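Local atomic coordinates of indole-3-pyruvate decarboxylase (Azospirillum brasilense, PDB entry 2NXW), a protein that catalyses the thiamine diphosphate- and metal-dependent decarboxylation of indole-3-pyruvate to indole-3-acetaldehyde and carbon dioxide, a step in auxin biosynthesis. Residues R442-F452 / D468-W479; P393-L404 / M410-G419. All blocks are in the same frame, centred on the assembly; numbering follows the deposited sequence.

Both contacts belong to the same parallel sheet of the C-terminal cofactor-binding domain, where strands 395-398 and 443-448 are neighbours; backbone bonds probably run from Leu-444 O to Ala-397 N and from Val-446 N to Ala-397 O. Interaction 1 lies in the buried middle of the sheet and ends in a metal site, so its chemistry runs from aliphatic packing to magnesium coordination. Interaction 2 pairs strand 395-398 with the short edge strand 415-416, is partly open to solvent, and rests on backbone bonds and apolar side chains. Both reach thiamine diphosphate, interaction 1 through magnesium and several amides, interaction 2 through the amide of Asp-402.

Interaction 1. Residues R442-F452 / D468-W479; sequences RILTVVGDGAF and DPIVILFNNASW. With MG (magnesium ion), chain C; TPP (thiamine diphosphate), chain E.
Asp-449 reaches across to the loop after strand 470-475. Its CB passes 3.5 Å from Asn-475 OD1, the oxygen that closes an Asx turn on Ala-477 N while Asn-475 ND2 is bound to Glu-537. With CG set between its own backbone N and carbonyl carbon (chi1 54°), the carboxylate splits its work: OD1 binds magnesium at 2.0 Å, and OD2 takes the N-H of Ser-478 on its syn lone pair at 3.0 Å, which fixes the rotation of the group. Asn-476 OD1, Ser-478 O, two phosphate oxygens of thiamine diphosphate and a water complete six ligands; the amide of Asn-476 stands 80° from the Asp-449 carboxylate. This is the GDG...NN signature of thiamine diphosphate enzymes, set at the C-terminal ends of two parallel strands. Past the aspartate, the N-H of Gly-450 meets phosphate oxygen O2A of the cofactor at 2.8 Å, and Trp-479 lays a ring face over its methyl CM4. Back along the strands, Leu-473 CD1 sits over the face of the Phe-452 ring, 3.7 Å from its centroid. At the far end the extended Arg-442 grips Asp-468 O, which lies in the guanidinium plane, side-on with two nitrogens, NE at 2.7 Å and NH2 at 2.9 Å, while Ile-470 CG1 lies over the centre of one guanidinium face.

Interaction 2. Residues P393-L404 / M410-G419; sequences PLLIAADMGDCL and MIDAGLMAPG. With TPP (thiamine diphosphate), chain E.
Ile-396 sets its CD1 methyl in the corner made by Met-410 and Asp-412, 3.7 Å from the CB of each, and its side chain crosses both at about a right angle. Against Leu-415, its partner in the parallel bridge, it runs obliquely: Ile-396 CG2 touches Leu-415 CD1 at 3.7 Å. Leu-415 CD1 comes back towards the neighbouring strand with CG anti to the backbone N (chi1 174°) and the second torsion near 59°. On the side of the sheet away from Ile-396, Leu-395 lies along the backbone of the turn, CB beside Ala-413 O at 3.5 Å, CG beside Gly-414 O, and CD2 near Met-416 CE. Cut back to an alanine, this leucine would keep its CB against Ala-413 O but would probably open a gap beside Gly-414 and cost Met-416 CE its loose contact with CD2. Gly-414 itself is held by an Asx turn, its N-H on Asp-412 OD1 at 2.7 Å. The strand pairing runs through Ile-396 N to Gly-414 O, Met-416 N to Ile-396 O and Ala-398 N to Met-416 O. It stops at Pro-418, which has no N-H to offer; its CD sits 3.2 Å from Ala-398 O, a buried carbonyl with no hydrogen-bond partner in the model. Leu-404, on the helix of this beta-alpha-beta unit, drops CD1 onto Ala-417 CB at 3.6 Å, while Asp-402 N at the start of that helix binds cofactor oxygen O2B. Strand 443-448 flanks strand 395-398 across from strand 415-416, helix 376-388 packs on Pro-393 and Met-410, and helix 68-82 meets Leu-395 and Met-416.

Interaction 1. Residues R442-F452 / D468-W479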
loop_
_atom_site.group_PDB
_atom_site.type_symbol
_atom_site.label_atom_id
_atom_site.label_comp_id
_atom_site.label_asym_id
_atom_site.label_seq_id
_atom_site.Cartn_x
_atom_site.Cartn_y
_atom_site.Cartn_z
ATOM N N ARG A 442 33.423 24.515 22.339
ATOM C CA ARG A 442 32.262 25.339 22.074
ATOM C C ARG A 442 31.700 25.089 20.687
ATOM O O ARG A 442 32.444 24.863 19.740
ATOM C CB ARG A 442 32.645 26.803 22.247
ATOM C CG ARG A 442 31.493 27.698 22.594
ATOM C CD ARG A 442 31.978 29.073 23.053
ATOM N NE ARG A 442 30.910 29.755 23.754
ATOM C CZ ARG A 442 30.919 31.032 24.134
ATOM N NH1 ARG A 442 31.974 31.813 23.882
ATOM N NH2 ARG A 442 29.858 31.533 24.745
ATOM N N ILE A 443 30.377 25.132 20.576
ATOM C CA ILE A 443 29.732 24.904 19.293
ATOM C C ILE A 443 29.118 26.210 18.804
ATOM O O ILE A 443 28.592 26.993 19.595
ATOM C CB ILE A 443 28.629 23.818 19.428
ATOM C CG1 ILE A 443 29.218 22.540 20.050
ATOM C CG2 ILE A 443 28.030 23.503 18.059
ATOM C CD1 ILE A 443 30.349 21.893 19.259
ATOM N N LEU A 444 29.263 26.460 17.506
ATOM C CA LEU A 444 28.673 27.642 16.881
ATOM C C LEU A 444 27.445 27.163 16.120
ATOM O O LEU A 444 27.540 26.300 15.250
ATOM C CB LEU A 444 29.654 28.288 15.901
ATOM C CG LEU A 444 29.079 29.393 15.002
ATOM C CD1 LEU A 444 28.556 30.543 15.856
ATOM C CD2 LEU A 444 30.166 29.875 14.044
ATOM N N THR A 445 26.293 27.712 16.468
ATOM C CA THR A 445 25.058 27.342 15.794
ATOM C C THR A 445 24.574 28.482 14.908
ATOM O O THR A 445 24.597 29.634 15.325
ATOM C CB THR A 445 23.958 27.050 16.818
ATOM O OG1 THR A 445 24.372 25.960 17.648
ATOM C CG2 THR A 445 22.648 26.688 16.130
ATOM N N VAL A 446 24.173 28.155 13.680
ATOM C CA VAL A 446 23.585 29.158 12.784
ATOM C C VAL A 446 22.145 28.686 12.525
ATOM O O VAL A 446 21.891 27.506 12.270
ATOM C CB VAL A 446 24.378 29.341 11.460
ATOM C CG1 VAL A 446 25.757 29.942 11.769
ATOM C CG2 VAL A 446 24.515 28.026 10.727
ATOM N N VAL A 447 21.203 29.619 12.600
ATOM C CA VAL A 447 19.790 29.275 12.497
ATOM C C VAL A 447 18.985 30.499 12.063
ATOM O O VAL A 447 19.305 31.627 12.439
ATOM C CB VAL A 447 19.303 28.772 13.905
ATOM C CG1 VAL A 447 19.571 29.850 14.969
ATOM C CG2 VAL A 447 17.825 28.398 13.884
ATOM N N GLY A 448 17.941 30.266 11.276
ATOM C CA GLY A 448 17.096 31.362 10.819
ATOM C C GLY A 448 15.980 31.685 11.801
ATOM O O GLY A 448 15.766 30.971 12.781
ATOM N N ASP A 449 15.248 32.768 11.553
ATOM C CA ASP A 449 14.169 33.149 12.445
ATOM C C ASP A 449 13.010 32.149 12.462
ATOM O O ASP A 449 12.442 31.858 13.515
ATOM C CB ASP A 449 13.668 34.585 12.131
ATOM C CG ASP A 449 13.276 34.800 10.665
ATOM O OD1 ASP A 449 14.067 34.480 9.745
ATOM O OD2 ASP A 449 12.169 35.340 10.464
ATOM N N GLY A 450 12.668 31.614 11.296
ATOM C CA GLY A 450 11.594 30.638 11.242
ATOM C C GLY A 450 11.945 29.399 12.046
ATOM O O GLY A 450 11.128 28.895 12.833
ATOM N N ALA A 451 13.168 28.909 11.866
ATOM C CA ALA A 451 13.599 27.718 12.602
ATOM C C ALA A 451 13.752 27.982 14.098
ATOM O O ALA A 451 13.451 27.110 14.916
ATOM C CB ALA A 451 14.897 27.191 12.040
ATOM N N PHE A 452 14.222 29.171 14.463
ATOM C CA PHE A 452 14.375 29.463 15.876
ATOM C C PHE A 452 13.010 29.450 16.571
ATOM O O PHE A 452 12.897 29.023 17.712
ATOM C CB PHE A 452 15.055 30.817 16.076
ATOM C CG PHE A 452 15.549 31.035 17.475
ATOM C CD1 PHE A 452 16.868 30.749 17.812
ATOM C CD2 PHE A 452 14.683 31.484 18.464
ATOM C CE1 PHE A 452 17.316 30.913 19.134
ATOM C CE2 PHE A 452 15.121 31.644 19.783
ATOM C CZ PHE A 452 16.445 31.354 20.109
ATOM N N ASP A 468 27.535 26.468 26.867
ATOM C CA ASP A 468 27.431 27.881 26.484
ATOM C C ASP A 468 27.636 28.133 24.992
ATOM O O ASP A 468 28.484 28.936 24.590
ATOM C CB ASP A 468 28.474 28.684 27.273
ATOM C CG ASP A 468 29.905 28.180 27.062
ATOM O OD1 ASP A 468 30.126 27.170 26.367
ATOM O OD2 ASP A 468 30.825 28.812 27.610
ATOM N N PRO A 469 26.832 27.486 24.140
ATOM C CA PRO A 469 27.013 27.701 22.702
ATOM C C PRO A 469 26.802 29.134 22.221
ATOM O O PRO A 469 26.127 29.936 22.886
ATOM C CB PRO A 469 25.998 26.733 22.080
ATOM C CG PRO A 469 24.893 26.712 23.095
ATOM C CD PRO A 469 25.649 26.649 24.416
ATOM N N ILE A 470 27.429 29.443 21.085
ATOM C CA ILE A 470 27.269 30.751 20.440
ATOM C C ILE A 470 26.251 30.470 19.346
ATOM O O ILE A 470 26.398 29.510 18.579
ATOM C CB ILE A 470 28.569 31.248 19.784
ATOM C CG1 ILE A 470 29.628 31.491 20.868
ATOM C CG2 ILE A 470 28.308 32.564 19.022
ATOM C CD1 ILE A 470 31.024 31.823 20.319
ATOM N N VAL A 471 25.226 31.307 19.283
ATOM C CA VAL A 471 24.175 31.130 18.294
ATOM C C VAL A 471 23.993 32.389 17.471
ATOM O O VAL A 471 23.730 33.455 18.026
ATOM C CB VAL A 471 22.836 30.810 18.984
ATOM C CG1 VAL A 471 21.741 30.539 17.944
ATOM C CG2 VAL A 471 23.003 29.585 19.881
ATOM N N ILE A 472 24.156 32.270 16.156
ATOM C CA ILE A 472 23.936 33.418 15.268
ATOM C C ILE A 472 22.582 33.173 14.603
ATOM O O ILE A 472 22.428 32.227 13.826
ATOM C CB ILE A 472 25.030 33.554 14.193
ATOM C CG1 ILE A 472 26.408 33.713 14.860
ATOM C CG2 ILE A 472 24.735 34.783 13.330
ATOM C CD1 ILE A 472 27.571 33.769 13.879
ATOM N N LEU A 473 21.611 34.017 14.940
ATOM C CA LEU A 473 20.253 33.906 14.425
ATOM C C LEU A 473 20.079 34.885 13.273
ATOM O O LEU A 473 20.193 36.095 13.460
ATOM C CB LEU A 473 19.272 34.208 15.560
ATOM C CG LEU A 473 17.787 33.845 15.434
ATOM C CD1 LEU A 473 17.095 34.125 16.775
ATOM C CD2 LEU A 473 17.125 34.641 14.292
ATOM N N PHE A 474 19.811 34.341 12.089
ATOM C CA PHE A 474 19.624 35.124 10.866
ATOM C C PHE A 474 18.170 35.598 10.875
ATOM O O PHE A 474 17.259 34.841 10.524
ATOM C CB PHE A 474 19.870 34.233 9.629
ATOM C CG PHE A 474 21.318 33.857 9.388
ATOM C CD1 PHE A 474 21.833 33.875 8.095
ATOM C CD2 PHE A 474 22.143 33.413 10.431
ATOM C CE1 PHE A 474 23.138 33.464 7.832
ATOM C CE2 PHE A 474 23.456 32.997 10.179
ATOM C CZ PHE A 474 23.953 33.022 8.876
ATOM N N ASN A 475 17.942 36.852 11.255
ATOM C CA ASN A 475 16.570 37.331 11.333
ATOM C C ASN A 475 16.158 38.220 10.176
ATOM O O ASN A 475 16.397 39.438 10.194
ATOM C CB ASN A 475 16.323 38.072 12.657
ATOM C CG ASN A 475 14.844 38.290 12.926
ATOM O OD1 ASN A 475 14.008 38.079 12.041
ATOM N ND2 ASN A 475 14.510 38.722 14.128
ATOM N N ASN A 476 15.538 37.608 9.168
ATOM C CA ASN A 476 15.053 38.369 8.022
ATOM C C ASN A 476 13.524 38.480 8.050
ATOM O O ASN A 476 12.920 38.913 7.070
ATOM C CB ASN A 476 15.543 37.770 6.677
ATOM C CG ASN A 476 15.321 36.255 6.556
ATOM O OD1 ASN A 476 14.499 35.671 7.256
ATOM N ND2 ASN A 476 16.047 35.631 5.632
ATOM N N ALA A 477 12.904 38.147 9.186
ATOM C CA ALA A 477 11.439 38.210 9.341
ATOM C C ALA A 477 10.822 37.582 8.105
ATOM O O ALA A 477 9.942 38.159 7.447
ATOM C CB ALA A 477 10.986 39.666 9.479
ATOM N N SER A 478 11.271 36.370 7.812
ATOM C CA SER A 478 10.841 35.707 6.596
ATOM C C SER A 478 11.220 34.244 6.528
ATOM O O SER A 478 12.217 33.815 7.120
ATOM C CB SER A 478 11.534 36.414 5.420
ATOM O OG SER A 478 11.246 35.828 4.163
ATOM N N TRP A 479 10.409 33.479 5.802
ATOM C CA TRP A 479 10.746 32.093 5.487
ATOM C C TRP A 479 11.364 32.371 4.110
ATOM O O TRP A 479 10.747 32.142 3.057
ATOM C CB TRP A 479 9.482 31.246 5.343
ATOM C CG TRP A 479 8.903 30.747 6.633
ATOM C CD1 TRP A 479 9.586 30.367 7.773
ATOM C CD2 TRP A 479 7.520 30.508 6.902
ATOM N NE1 TRP A 479 8.700 29.909 8.720
ATOM C CE2 TRP A 479 7.428 29.985 8.213
ATOM C CE3 TRP A 479 6.344 30.684 6.160
ATOM C CZ2 TRP A 479 6.212 29.638 8.798
ATOM C CZ3 TRP A 479 5.140 30.344 6.733
ATOM C CH2 TRP A 479 5.075 29.824 8.043
HETATM MG MG MG C . 14.204 33.699 7.851
HETATM N "N1'" TPP E . 8.744 22.516 8.216
HETATM C "C2'" TPP E . 9.813 21.787 8.573
HETATM C CM2 TPP E . 9.800 21.041 9.899
HETATM N "N3'" TPP E . 10.882 21.702 7.776
HETATM C "C4'" TPP E . 10.942 22.346 6.575
HETATM N "N4'" TPP E . 12.029 22.168 5.775
HETATM C "C5'" TPP E . 9.853 23.188 6.180
HETATM C "C6'" TPP E . 8.736 23.228 7.038
HETATM C "C7'" TPP E . 9.849 23.995 4.861
HETATM N N3 TPP E . 10.892 25.119 4.813
HETATM C C2 TPP E . 12.036 24.896 4.160
HETATM S S1 TPP E . 12.913 26.408 4.301
HETATM C C5 TPP E . 11.698 27.291 5.219
HETATM C C4 TPP E . 10.669 26.365 5.363
HETATM C CM4 TPP E . 9.362 26.732 6.118
HETATM C C6 TPP E . 11.827 28.686 5.686
HETATM C C7 TPP E . 12.931 28.770 6.756
HETATM O O7 TPP E . 12.824 30.066 7.289
HETATM P PA TPP E . 14.075 30.458 8.177
HETATM O O1A TPP E . 14.332 29.479 9.320
HETATM O O2A TPP E . 13.740 31.852 8.704
HETATM O O3A TPP E . 15.408 30.554 7.311
HETATM P PB TPP E . 15.448 31.414 5.898
HETATM O O1B TPP E . 14.739 32.758 6.079
HETATM O O2B TPP E . 16.969 31.577 5.612
HETATM O O3B TPP E . 14.822 30.606 4.771
HETATM O O HOH W 1 8.737 28.798 11.457
HETATM O O HOH W 2 16.281 33.622 8.319
#

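Interaction 2. Residues P393-L404 / M410-G419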
loop_
_atom_site.group_PDB
_atom_site.type_symbol
_atom_site.label_atom_id
_atom_site.label_comp_id
_atom_site.label_asym_id
_atom_site.label_seq_id
_atom_site.Cartn_x
_atom_site.Cartn_y
_atom_site.Cartn_z
ATOM N N PRO A 393 38.955 27.176 14.789
ATOM C CA PRO A 393 37.565 27.045 14.334
ATOM C C PRO A 393 36.690 26.177 15.231
ATOM O O PRO A 393 37.163 25.227 15.858
ATOM C CB PRO A 393 37.704 26.429 12.941
ATOM C CG PRO A 393 39.079 26.845 12.496
ATOM C CD PRO A 393 39.889 26.682 13.763
ATOM N N LEU A 394 35.406 26.514 15.286
ATOM C CA LEU A 394 34.450 25.734 16.063
ATOM C C LEU A 394 33.671 24.844 15.112
ATOM O O LEU A 394 33.573 25.132 13.912
ATOM C CB LEU A 394 33.437 26.643 16.775
ATOM C CG LEU A 394 33.926 27.689 17.783
ATOM C CD1 LEU A 394 32.733 28.262 18.542
ATOM C CD2 LEU A 394 34.910 27.034 18.758
ATOM N N LEU A 395 33.133 23.750 15.635
ATOM C CA LEU A 395 32.273 22.903 14.815
ATOM C C LEU A 395 30.974 23.712 14.704
ATOM O O LEU A 395 30.553 24.360 15.665
ATOM C CB LEU A 395 32.003 21.554 15.498
ATOM C CG LEU A 395 30.984 20.667 14.761
ATOM C CD1 LEU A 395 31.441 19.205 14.824
ATOM C CD2 LEU A 395 29.588 20.843 15.364
ATOM N N ILE A 396 30.343 23.669 13.535
ATOM C CA ILE A 396 29.119 24.415 13.314
ATOM C C ILE A 396 27.920 23.493 13.183
ATOM O O ILE A 396 27.983 22.477 12.485
ATOM C CB ILE A 396 29.220 25.251 12.013
ATOM C CG1 ILE A 396 30.337 26.282 12.163
ATOM C CG2 ILE A 396 27.882 25.942 11.700
ATOM C CD1 ILE A 396 30.646 27.069 10.875
ATOM N N ALA A 397 26.846 23.840 13.887
ATOM C CA ALA A 397 25.588 23.111 13.777
ATOM C C ALA A 397 24.680 24.099 13.044
ATOM O O ALA A 397 24.540 25.254 13.451
ATOM C CB ALA A 397 25.019 22.791 15.148
ATOM N N ALA A 398 24.082 23.666 11.949
ATOM C CA ALA A 398 23.222 24.558 11.196
ATOM C C ALA A 398 21.837 23.973 11.011
ATOM O O ALA A 398 21.666 22.761 10.916
ATOM C CB ALA A 398 23.843 24.836 9.825
ATOM N N ASP A 399 20.840 24.852 10.986
ATOM C CA ASP A 399 19.470 24.434 10.735
ATOM C C ASP A 399 19.300 24.489 9.215
ATOM O O ASP A 399 20.267 24.738 8.486
ATOM C CB ASP A 399 18.483 25.395 11.405
ATOM C CG ASP A 399 17.208 24.695 11.850
ATOM O OD1 ASP A 399 16.459 24.223 10.967
ATOM O OD2 ASP A 399 16.957 24.615 13.071
ATOM N N MET A 400 18.088 24.228 8.738
ATOM C CA MET A 400 17.800 24.310 7.311
ATOM C C MET A 400 17.335 25.739 7.045
ATOM O O MET A 400 16.522 26.284 7.800
ATOM C CB MET A 400 16.691 23.325 6.928
ATOM C CG MET A 400 16.231 23.447 5.482
ATOM S SD MET A 400 17.570 23.202 4.315
ATOM C CE MET A 400 16.687 23.391 2.776
ATOM N N GLY A 401 17.864 26.332 5.978
ATOM C CA GLY A 401 17.532 27.706 5.610
ATOM C C GLY A 401 18.783 28.337 5.024
ATOM O O GLY A 401 19.766 27.648 4.772
ATOM N N ASP A 402 18.774 29.645 4.781
ATOM C CA ASP A 402 19.972 30.267 4.233
ATOM C C ASP A 402 21.140 30.157 5.219
ATOM O O ASP A 402 22.302 30.287 4.835
ATOM C CB ASP A 402 19.705 31.729 3.846
ATOM C CG ASP A 402 20.721 32.258 2.837
ATOM O OD1 ASP A 402 21.456 31.442 2.240
ATOM O OD2 ASP A 402 20.773 33.492 2.644
ATOM N N CYS A 403 20.846 29.892 6.492
ATOM C CA CYS A 403 21.926 29.712 7.459
ATOM C C CYS A 403 22.848 28.558 7.017
ATOM O O CYS A 403 24.066 28.645 7.168
ATOM C CB CYS A 403 21.357 29.432 8.854
ATOM S SG CYS A 403 20.237 28.009 8.985
ATOM N N LEU A 404 22.271 27.503 6.443
ATOM C CA LEU A 404 23.047 26.355 5.969
ATOM C C LEU A 404 23.852 26.734 4.723
ATOM O O LEU A 404 25.019 26.388 4.594
ATOM C CB LEU A 404 22.120 25.187 5.631
ATOM C CG LEU A 404 22.805 23.983 4.976
ATOM C CD1 LEU A 404 24.010 23.519 5.796
ATOM C CD2 LEU A 404 21.793 22.871 4.826
ATOM N N MET A 410 31.770 29.005 5.540
ATOM C CA MET A 410 32.414 29.305 6.817
ATOM C C MET A 410 33.487 28.274 7.129
ATOM O O MET A 410 33.300 27.086 6.887
ATOM C CB MET A 410 31.387 29.289 7.948
ATOM C CG MET A 410 30.526 30.523 8.001
ATOM S SD MET A 410 29.328 30.375 9.344
ATOM C CE MET A 410 28.414 31.887 9.115
ATOM N N ILE A 411 34.616 28.737 7.658
ATOM C CA ILE A 411 35.692 27.831 8.043
ATOM C C ILE A 411 35.233 27.159 9.341
ATOM O O ILE A 411 34.901 27.840 10.305
ATOM C CB ILE A 411 36.991 28.610 8.300
ATOM C CG1 ILE A 411 37.399 29.349 7.021
ATOM C CG2 ILE A 411 38.089 27.652 8.751
ATOM C CD1 ILE A 411 38.514 30.361 7.224
ATOM N N ASP A 412 35.216 25.831 9.362
ATOM C CA ASP A 412 34.754 25.118 10.549
ATOM C C ASP A 412 35.637 23.949 10.949
ATOM O O ASP A 412 36.616 23.632 10.281
ATOM C CB ASP A 412 33.335 24.592 10.309
ATOM C CG ASP A 412 33.271 23.595 9.168
ATOM O OD1 ASP A 412 34.053 22.611 9.164
ATOM O OD2 ASP A 412 32.436 23.790 8.266
ATOM N N ALA A 413 35.263 23.329 12.064
ATOM C CA ALA A 413 35.922 22.149 12.611
ATOM C C ALA A 413 34.833 21.087 12.539
ATOM O O ALA A 413 34.614 20.312 13.478
ATOM C CB ALA A 413 36.340 22.392 14.066
ATOM N N GLY A 414 34.148 21.071 11.398
ATOM C CA GLY A 414 33.052 20.150 11.174
ATOM C C GLY A 414 31.768 20.949 10.994
ATOM O O GLY A 414 31.626 22.035 11.557
ATOM N N LEU A 415 30.850 20.414 10.195
ATOM C CA LEU A 415 29.554 21.044 9.937
ATOM C C LEU A 415 28.499 19.957 10.073
ATOM O O LEU A 415 28.561 18.926 9.398
ATOM C CB LEU A 415 29.503 21.637 8.527
ATOM C CG LEU A 415 28.145 22.202 8.082
ATOM C CD1 LEU A 415 27.701 23.320 9.041
ATOM C CD2 LEU A 415 28.251 22.723 6.648
ATOM N N MET A 416 27.530 20.195 10.945
ATOM C CA MET A 416 26.462 19.241 11.205
ATOM C C MET A 416 25.157 19.922 10.804
ATOM O O MET A 416 24.817 20.961 11.356
ATOM C CB MET A 416 26.474 18.929 12.698
ATOM C CG MET A 416 25.622 17.812 13.149
ATOM S SD MET A 416 25.784 17.814 14.943
ATOM C CE MET A 416 27.406 17.128 15.151
ATOM N N ALA A 417 24.424 19.354 9.853
ATOM C CA ALA A 417 23.187 20.003 9.407
ATOM C C ALA A 417 22.324 19.017 8.651
ATOM O O ALA A 417 22.808 17.973 8.207
ATOM C CB ALA A 417 23.534 21.181 8.495
ATOM N N PRO A 418 21.030 19.327 8.496
ATOM C CA PRO A 418 20.125 18.424 7.767
ATOM C C PRO A 418 20.265 18.684 6.261
ATOM O O PRO A 418 19.300 19.031 5.573
ATOM C CB PRO A 418 18.752 18.799 8.326
ATOM C CG PRO A 418 18.888 20.269 8.573
ATOM C CD PRO A 418 20.280 20.416 9.154
ATOM N N GLY A 419 21.489 18.514 5.763
ATOM C CA GLY A 419 21.784 18.769 4.365
ATOM C C GLY A 419 21.022 17.959 3.336
ATOM O O GLY A 419 20.902 18.390 2.183
HETATM N "N1'" TPP E . 8.744 22.516 8.216
HETATM C "C2'" TPP E . 9.813 21.787 8.573
HETATM C CM2 TPP E . 9.800 21.041 9.899
HETATM N "N3'" TPP E . 10.882 21.702 7.776
HETATM C "C4'" TPP E . 10.942 22.346 6.575
HETATM N "N4'" TPP E . 12.029 22.168 5.775
HETATM C "C5'" TPP E . 9.853 23.188 6.180
HETATM C "C6'" TPP E . 8.736 23.228 7.038
HETATM C "C7'" TPP E . 9.849 23.995 4.861
HETATM N N3 TPP E . 10.892 25.119 4.813
HETATM C C2 TPP E . 12.036 24.896 4.160
HETATM S S1 TPP E . 12.913 26.408 4.301
HETATM C C5 TPP E . 11.698 27.291 5.219
HETATM C C4 TPP E . 10.669 26.365 5.363
HETATM C CM4 TPP E . 9.362 26.732 6.118
HETATM C C6 TPP E . 11.827 28.686 5.686
HETATM C C7 TPP E . 12.931 28.770 6.756
HETATM O O7 TPP E . 12.824 30.066 7.289
HETATM P PA TPP E . 14.075 30.458 8.177
HETATM O O1A TPP E . 14.332 29.479 9.320
HETATM O O2A TPP E . 13.740 31.852 8.704
HETATM O O3A TPP E . 15.408 30.554 7.311
HETATM P PB TPP E . 15.448 31.414 5.898
HETATM O O1B TPP E . 14.739 32.758 6.079
HETATM O O2B TPP E . 16.969 31.577 5.612
HETATM O O3B TPP E . 14.822 30.606 4.771
HETATM O O HOH W 3 34.074 27.827 12.875
#